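Dihydrofolate reductase (Enterococcus faecalis, PDB 4M7U) probably catalyses the NADPH-dependent reduction of 7,8-dihydrofolate to tetrahydrofolate, a key step in folate metabolism that supplies glycine, purine and DNA precursor synthesis. Local coordinates at residues 58-63 against 75-80; 90-95 against 112-117. All coordinates share one frame; numbering follows the deposited sequence.

Interaction 1 (58-63 against 75-80)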
loop_
_atom_site.group_PDB
_atom_site.type_symbol
_atom_site.label_atom_id
_atom_site.label_comp_id
_atom_site.label_asym_id
_atom_site.label_seq_id
_atom_site.Cartn_x
_atom_site.Cartn_y
_atom_site.Cartn_z
ATOM N N MET A 58 -0.880 11.190 6.961
ATOM C CA MET A 58 -2.195 11.435 6.373
ATOM C C MET A 58 -3.092 12.209 7.344
ATOM O O MET A 58 -4.313 12.244 7.178
ATOM C CB MET A 58 -2.894 10.101 6.049
ATOM C CG MET A 58 -2.227 9.222 4.995
ATOM S SD MET A 58 -3.180 7.708 4.649
ATOM C CE MET A 58 -4.222 8.225 3.275
ATOM N N GLY A 59 -2.498 12.797 8.375
ATOM C CA GLY A 59 -3.271 13.533 9.361
ATOM C C GLY A 59 -4.175 12.652 10.205
ATOM O O GLY A 59 -5.213 13.113 10.700
ATOM N N CYS A 60 -3.784 11.387 10.367
ATOM C CA CYS A 60 -4.518 10.447 11.220
ATOM C C CYS A 60 -5.999 10.353 10.867
ATOM O O CYS A 60 -6.849 10.348 11.757
ATOM C CB CYS A 60 -4.388 10.835 12.695
ATOM S SG CYS A 60 -2.721 10.726 13.365
ATOM N N ARG A 61 -6.302 10.266 9.576
ATOM C CA ARG A 61 -7.685 10.244 9.105
ATOM C C ARG A 61 -7.988 8.964 8.339
ATOM O O ARG A 61 -7.265 8.606 7.416
ATOM C CB ARG A 61 -7.942 11.453 8.200
ATOM C CG ARG A 61 -9.339 11.508 7.596
ATOM C CD ARG A 61 -10.405 11.659 8.676
ATOM N NE ARG A 61 -10.294 12.917 9.420
ATOM C CZ ARG A 61 -11.112 13.959 9.267
ATOM N NH1 ARG A 61 -12.114 13.901 8.395
ATOM N NH2 ARG A 61 -10.934 15.058 9.992
ATOM N N PRO A 62 -9.054 8.256 8.720
ATOM C CA PRO A 62 -9.355 7.060 7.921
ATOM C C PRO A 62 -10.199 7.383 6.688
ATOM O O PRO A 62 -11.007 8.313 6.726
ATOM C CB PRO A 62 -10.145 6.178 8.891
ATOM C CG PRO A 62 -10.774 7.158 9.858
ATOM C CD PRO A 62 -9.787 8.286 9.999
ATOM N N LEU A 63 -10.000 6.634 5.605
ATOM C CA LEU A 63 -10.840 6.787 4.421
ATOM C C LEU A 63 -12.170 6.086 4.671
ATOM O O LEU A 63 -12.205 4.968 5.191
ATOM C CB LEU A 63 -10.154 6.202 3.185
ATOM C CG LEU A 63 -8.789 6.778 2.803
ATOM C CD1 LEU A 63 -8.154 5.983 1.668
ATOM C CD2 LEU A 63 -8.919 8.235 2.408
ATOM N N PRO A 75 1.517 -0.221 22.645
ATOM C CA PRO A 75 0.316 -0.941 23.103
ATOM C C PRO A 75 -0.857 -0.010 23.342
ATOM O O PRO A 75 -2.009 -0.453 23.357
ATOM C CB PRO A 75 0.733 -1.517 24.465
ATOM C CG PRO A 75 2.202 -1.321 24.557
ATOM C CD PRO A 75 2.559 -0.174 23.680
ATOM N N ASP A 76 -0.559 1.267 23.560
ATOM C CA ASP A 76 -1.579 2.228 23.939
ATOM C C ASP A 76 -1.997 3.145 22.796
ATOM O O ASP A 76 -2.780 4.069 22.993
ATOM C CB ASP A 76 -1.078 3.073 25.106
ATOM C CG ASP A 76 -0.764 2.236 26.320
ATOM O OD1 ASP A 76 -1.493 1.247 26.544
ATOM O OD2 ASP A 76 0.214 2.554 27.036
ATOM N N TYR A 77 -1.483 2.897 21.599
ATOM C CA TYR A 77 -1.787 3.794 20.500
ATOM C C TYR A 77 -3.259 3.689 20.133
ATOM O O TYR A 77 -3.768 2.599 19.843
ATOM C CB TYR A 77 -0.929 3.462 19.285
ATOM C CG TYR A 77 -0.958 4.528 18.221
ATOM C CD1 TYR A 77 -0.085 5.607 18.275
ATOM C CD2 TYR A 77 -1.852 4.458 17.167
ATOM C CE1 TYR A 77 -0.101 6.584 17.304
ATOM C CE2 TYR A 77 -1.879 5.432 16.180
ATOM C CZ TYR A 77 -1.007 6.489 16.254
ATOM O OH TYR A 77 -1.025 7.463 15.280
ATOM N N GLN A 78 -3.958 4.815 20.159
ATOM C CA GLN A 78 -5.292 4.831 19.569
ATOM C C GLN A 78 -5.476 6.044 18.667
ATOM O O GLN A 78 -4.869 7.098 18.872
ATOM C CB GLN A 78 -6.415 4.715 20.618
ATOM C CG GLN A 78 -6.594 3.312 21.235
ATOM C CD GLN A 78 -6.837 2.216 20.194
ATOM O OE1 GLN A 78 -7.414 2.465 19.135
ATOM N NE2 GLN A 78 -6.374 0.998 20.492
ATOM N N ALA A 79 -6.280 5.850 17.633
ATOM C CA ALA A 79 -6.580 6.889 16.681
ATOM C C ALA A 79 -8.069 6.800 16.396
ATOM O O ALA A 79 -8.755 5.905 16.898
ATOM C CB ALA A 79 -5.785 6.684 15.419
ATOM N N GLU A 80 -8.572 7.721 15.589
ATOM C CA GLU A 80 -9.997 7.731 15.310
ATOM C C GLU A 80 -10.343 6.831 14.132
ATOM O O GLU A 80 -9.770 6.967 13.053
ATOM C CB GLU A 80 -10.488 9.165 15.071
ATOM C CG GLU A 80 -10.184 10.124 16.235
ATOM C CD GLU A 80 -10.655 9.598 17.590
ATOM O OE1 GLU A 80 -11.803 9.100 17.680
ATOM O OE2 GLU A 80 -9.872 9.681 18.567
#

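Interaction 2 (90-95 against 112-117). With NAP (NADP nicotinamide-adenine-dinucleotide phosphate), chain B.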
loop_
_atom_site.group_PDB
_atom_site.type_symbol
_atom_site.label_atom_id
_atom_site.label_comp_id
_atom_site.label_asym_id
_atom_site.label_seq_id
_atom_site.Cartn_x
_atom_site.Cartn_y
_atom_site.Cartn_z
ATOM N N GLU A 90 -0.213 -10.646 13.743
ATOM C CA GLU A 90 -1.565 -10.159 14.001
ATOM C C GLU A 90 -2.256 -9.721 12.707
ATOM O O GLU A 90 -3.426 -10.038 12.495
ATOM C CB GLU A 90 -1.522 -9.000 15.011
ATOM C CG GLU A 90 -2.760 -8.860 15.895
ATOM C CD GLU A 90 -2.694 -7.634 16.816
ATOM O OE1 GLU A 90 -1.572 -7.194 17.152
ATOM O OE2 GLU A 90 -3.765 -7.094 17.191
ATOM N N ILE A 91 -1.528 -9.002 11.846
ATOM C CA ILE A 91 -2.033 -8.621 10.524
ATOM C C ILE A 91 -2.393 -9.871 9.715
ATOM O O ILE A 91 -3.461 -9.949 9.113
ATOM C CB ILE A 91 -0.991 -7.807 9.712
ATOM C CG1 ILE A 91 -0.659 -6.477 10.400
ATOM C CG2 ILE A 91 -1.490 -7.560 8.281
ATOM C CD1 ILE A 91 -1.838 -5.532 10.531
ATOM N N LEU A 92 -1.503 -10.860 9.709
ATOM C CA LEU A 92 -1.740 -12.076 8.921
ATOM C C LEU A 92 -2.945 -12.888 9.417
ATOM O O LEU A 92 -3.650 -13.525 8.623
ATOM C CB LEU A 92 -0.472 -12.932 8.866
ATOM C CG LEU A 92 0.674 -12.268 8.096
ATOM C CD1 LEU A 92 1.925 -13.142 8.087
ATOM C CD2 LEU A 92 0.228 -11.953 6.677
ATOM N N ALA A 93 -3.198 -12.844 10.723
ATOM C CA ALA A 93 -4.322 -13.579 11.286
ATOM C C ALA A 93 -5.645 -12.942 10.890
ATOM O O ALA A 93 -6.625 -13.640 10.605
ATOM C CB ALA A 93 -4.198 -13.669 12.802
ATOM N N TYR A 94 -5.682 -11.613 10.896
ATOM C CA TYR A 94 -6.847 -10.874 10.413
ATOM C C TYR A 94 -7.083 -11.167 8.923
ATOM O O TYR A 94 -8.215 -11.443 8.505
ATOM C CB TYR A 94 -6.642 -9.369 10.616
ATOM C CG TYR A 94 -7.718 -8.500 9.977
ATOM C CD1 TYR A 94 -8.802 -8.046 10.718
ATOM C CD2 TYR A 94 -7.640 -8.121 8.638
ATOM C CE1 TYR A 94 -9.783 -7.238 10.139
ATOM C CE2 TYR A 94 -8.618 -7.327 8.052
ATOM C CZ TYR A 94 -9.682 -6.882 8.807
ATOM O OH TYR A 94 -10.651 -6.088 8.224
ATOM N N ALA A 95 -6.011 -11.087 8.131
ATOM C CA ALA A 95 -6.089 -11.286 6.678
ATOM C C ALA A 95 -6.575 -12.691 6.309
ATOM O O ALA A 95 -7.325 -12.873 5.353
ATOM C CB ALA A 95 -4.739 -11.008 6.039
ATOM N N LYS A 112 8.407 -3.810 3.181
ATOM C CA LYS A 112 9.502 -4.774 3.309
ATOM C C LYS A 112 9.111 -6.014 4.132
ATOM O O LYS A 112 9.536 -7.122 3.821
ATOM C CB LYS A 112 10.712 -4.089 3.940
ATOM C CG LYS A 112 12.031 -4.834 3.795
ATOM C CD LYS A 112 13.099 -4.178 4.668
ATOM C CE LYS A 112 14.391 -3.960 3.898
ATOM N NZ LYS A 112 14.954 -5.245 3.416
ATOM N N GLU A 113 8.299 -5.829 5.174
ATOM C CA GLU A 113 7.885 -6.946 6.028
ATOM C C GLU A 113 6.788 -7.780 5.439
ATOM O O GLU A 113 6.712 -8.977 5.699
ATOM C CB GLU A 113 7.285 -6.430 7.330
ATOM C CG GLU A 113 8.179 -5.636 8.175
ATOM C CD GLU A 113 7.403 -5.045 9.314
ATOM O OE1 GLU A 113 6.319 -4.456 9.052
ATOM O OE2 GLU A 113 7.862 -5.209 10.465
ATOM N N LEU A 114 5.891 -7.136 4.703
ATOM C CA LEU A 114 4.633 -7.786 4.342
ATOM C C LEU A 114 4.558 -8.185 2.877
ATOM O O LEU A 114 3.758 -9.047 2.506
ATOM C CB LEU A 114 3.439 -6.911 4.758
ATOM C CG LEU A 114 3.113 -7.099 6.253
ATOM C CD1 LEU A 114 2.213 -5.998 6.783
ATOM C CD2 LEU A 114 2.443 -8.451 6.446
ATOM N N ILE A 115 5.391 -7.572 2.041
ATOM C CA ILE A 115 5.457 -8.015 0.646
ATOM C C ILE A 115 5.759 -9.520 0.490
ATOM O O ILE A 115 5.149 -10.163 -0.358
ATOM C CB ILE A 115 6.336 -7.100 -0.239
ATOM C CG1 ILE A 115 5.531 -5.842 -0.583
ATOM C CG2 ILE A 115 6.779 -7.820 -1.514
ATOM C CD1 ILE A 115 6.201 -4.887 -1.517
ATOM N N PRO A 116 6.647 -10.100 1.340
ATOM C CA PRO A 116 6.804 -11.564 1.250
ATOM C C PRO A 116 5.500 -12.360 1.437
ATOM O O PRO A 116 5.446 -13.502 0.983
ATOM C CB PRO A 116 7.779 -11.877 2.389
ATOM C CG PRO A 116 8.638 -10.647 2.464
ATOM C CD PRO A 116 7.652 -9.512 2.251
ATOM N N ALA A 117 4.481 -11.778 2.077
ATOM C CA ALA A 117 3.187 -12.455 2.239
ATOM C C ALA A 117 2.141 -12.033 1.192
ATOM O O ALA A 117 1.003 -12.510 1.215
ATOM C CB ALA A 117 2.639 -12.254 3.645
HETATM P PA NAP B . 5.908 3.348 7.946
HETATM O O1A NAP B . 6.256 1.961 7.322
HETATM O O2A NAP B . 4.643 3.940 7.353
HETATM O O5B NAP B . 5.647 3.175 9.480
HETATM C C5B NAP B . 6.643 2.646 10.306
HETATM C C4B NAP B . 6.099 2.312 11.659
HETATM O O4B NAP B . 4.956 1.344 11.669
HETATM C C3B NAP B . 7.007 1.938 12.806
HETATM O O3B NAP B . 7.905 2.843 13.331
HETATM C C2B NAP B . 6.069 1.255 13.729
HETATM O O2B NAP B . 5.319 2.003 14.614
HETATM C C1B NAP B . 5.392 0.372 12.703
HETATM N N9A NAP B . 5.484 -1.016 12.370
HETATM C C8A NAP B . 5.960 -1.483 11.215
HETATM N N7A NAP B . 6.050 -2.899 11.339
HETATM C C5A NAP B . 5.639 -3.249 12.627
HETATM C C6A NAP B . 5.539 -4.492 13.265
HETATM N N6A NAP B . 5.899 -5.692 12.556
HETATM N N1A NAP B . 5.105 -4.527 14.522
HETATM C C2A NAP B . 4.753 -3.382 15.191
HETATM N N3A NAP B . 4.855 -2.145 14.559
HETATM C C4A NAP B . 5.295 -2.117 13.291
HETATM O O3 NAP B . 7.109 4.368 7.817
HETATM P PN NAP B . 8.241 4.332 6.706
HETATM O O1N NAP B . 9.179 3.108 6.951
HETATM O O2N NAP B . 7.678 4.262 5.303
HETATM O O5D NAP B . 8.996 5.715 6.859
HETATM C C5D NAP B . 8.248 6.795 7.363
HETATM C C4D NAP B . 8.986 7.874 8.135
HETATM O O4D NAP B . 10.439 7.726 8.389
HETATM C C3D NAP B . 8.738 9.352 7.838
HETATM O O3D NAP B . 8.123 10.110 8.737
HETATM C C2D NAP B . 10.052 9.867 7.320
HETATM O O2D NAP B . 10.352 11.213 7.339
HETATM C C1D NAP B . 11.109 8.895 7.804
HETATM N N1N NAP B . 12.445 8.760 7.279
HETATM C C2N NAP B . 13.487 9.774 7.268
HETATM C C3N NAP B . 14.899 9.428 6.780
HETATM C C7N NAP B . 16.017 10.192 7.392
HETATM O O7N NAP B . 15.954 10.457 8.586
HETATM N N7N NAP B . 16.894 10.944 6.555
HETATM C C4N NAP B . 15.156 8.135 5.967
HETATM C C5N NAP B . 13.894 7.249 5.774
HETATM C C6N NAP B . 12.522 7.680 6.324
HETATM P P2B NAP B . 5.960 2.346 16.007
HETATM O O1X NAP B . 7.269 3.172 15.783
HETATM O O2X NAP B . 4.941 3.229 16.793
HETATM O O3X NAP B . 6.275 1.058 16.731
#

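Interaction 1 (58-63 against 75-80)
P62 and E80 supply the close part of this loop-to-loop contact, and C60 with Y77 the loose part. The edge of the proline ring rests on a backbone carbonyl: P62 CD comes within 3.3 Å of E80 O, with CG almost as near. The exposed E80 side chain turns its end away from the proline.

The second meeting is slacker. C60 SG stands 4.1 Å from Y77 OH, a van der Waals approach only. The thiol lies beside its own backbone N (chi1 -65°), while Y77 carries its ring anti to the backbone N (chi1 -167°), bringing the hydroxyl to the other loop. That hydroxyl has a hydrogen bond to E56 OE2, which ties the ring to helix 52-57 rather than to C60. No hydrogen bond joins 58-63 to 75-80, and this is a shallow surface contact.

The Y77 ring also packs on R52 and T72, both NADP-binding residues, so the contact borders the cofactor site. Both loops gather at the C-terminal end of helix 52-57, which a Schellman motif closes with G59 at positive phi. F55 of that helix touches C60, Y77 and A79, and the loops lead into strand 67-71 and strand 83-85 respectively.

Interaction 2 (90-95 against 112-117)
I91 and L92 meet L114 and A117 in an apolar helix-to-helix contact within the dihydrofolate reductase fold, between connections of two successive beta-alpha-beta crossovers. Helix 88-97 links strand 83-85 to strand 101-104, and helix 108-114 with the 3-10 turn after it links strand 101-104 to strand 120-126, all parallel strands of the mixed sheet. The contact is small and partly buried, and it uses methyl groups alone; no hydrogen bond crosses it.

One methyl of L92 makes two of the three contacts. Its CD2 lies 3.9 Å from A117 CB and 4.2 Å from L114 CD2, so a single branch reaches both L114 and A117, the latter in the 3-10 segment. L92 has CG beside its backbone N (chi1 -66°) and then extends, which carries that branch across to the other segment. The side chains of L92 and L114 run antiparallel alongside each other, touching through their CD2 methyls. The other branch of L114 serves I91: L114 CD1 is 4.3 Å from I91 CG2, a looser touch on the buried side, where I91 also rests on I69 and L71 of strand 67-71. A bond from A117 N to L114 O, 2.9 Å long, shapes the turn that brings the A117 methyl beside L92.

Next to L114, E113 belongs to the cofactor site, where its side chain, extended beyond CG, reaches the adenine of NADP. E113 OE1 lies 2.8 Å from N7A of NADP, but both atoms are normally acceptors, so the closeness alone does not make a hydrogen bond. The exocyclic amine does form one: N6A of NADP donates to E113 OE2 over 2.9 Å, at a bent N-H...acceptor angle of 143°.

From the N terminus, interaction 1 comes first: it closes a loop that leaves the end of helix 52-57, runs through strand 67-71 and returns before strand 83-85. Interaction 2 opens only after that strand, closing a second excursion that passes from helix 88-97 through strand 101-104 to segment 112-117. The two contacts therefore follow in series, neither nesting nor crossing. The centres of interactions 1 and 2 lie about 19 Å apart, and the nearest atoms of interactions 1 and 2 about 9 Å apart, without touching. What relates them is the cofactor: the side chain of Y77 is about 6 Å from the bound NADP, whereas interaction 2 contains a residue that binds it directly.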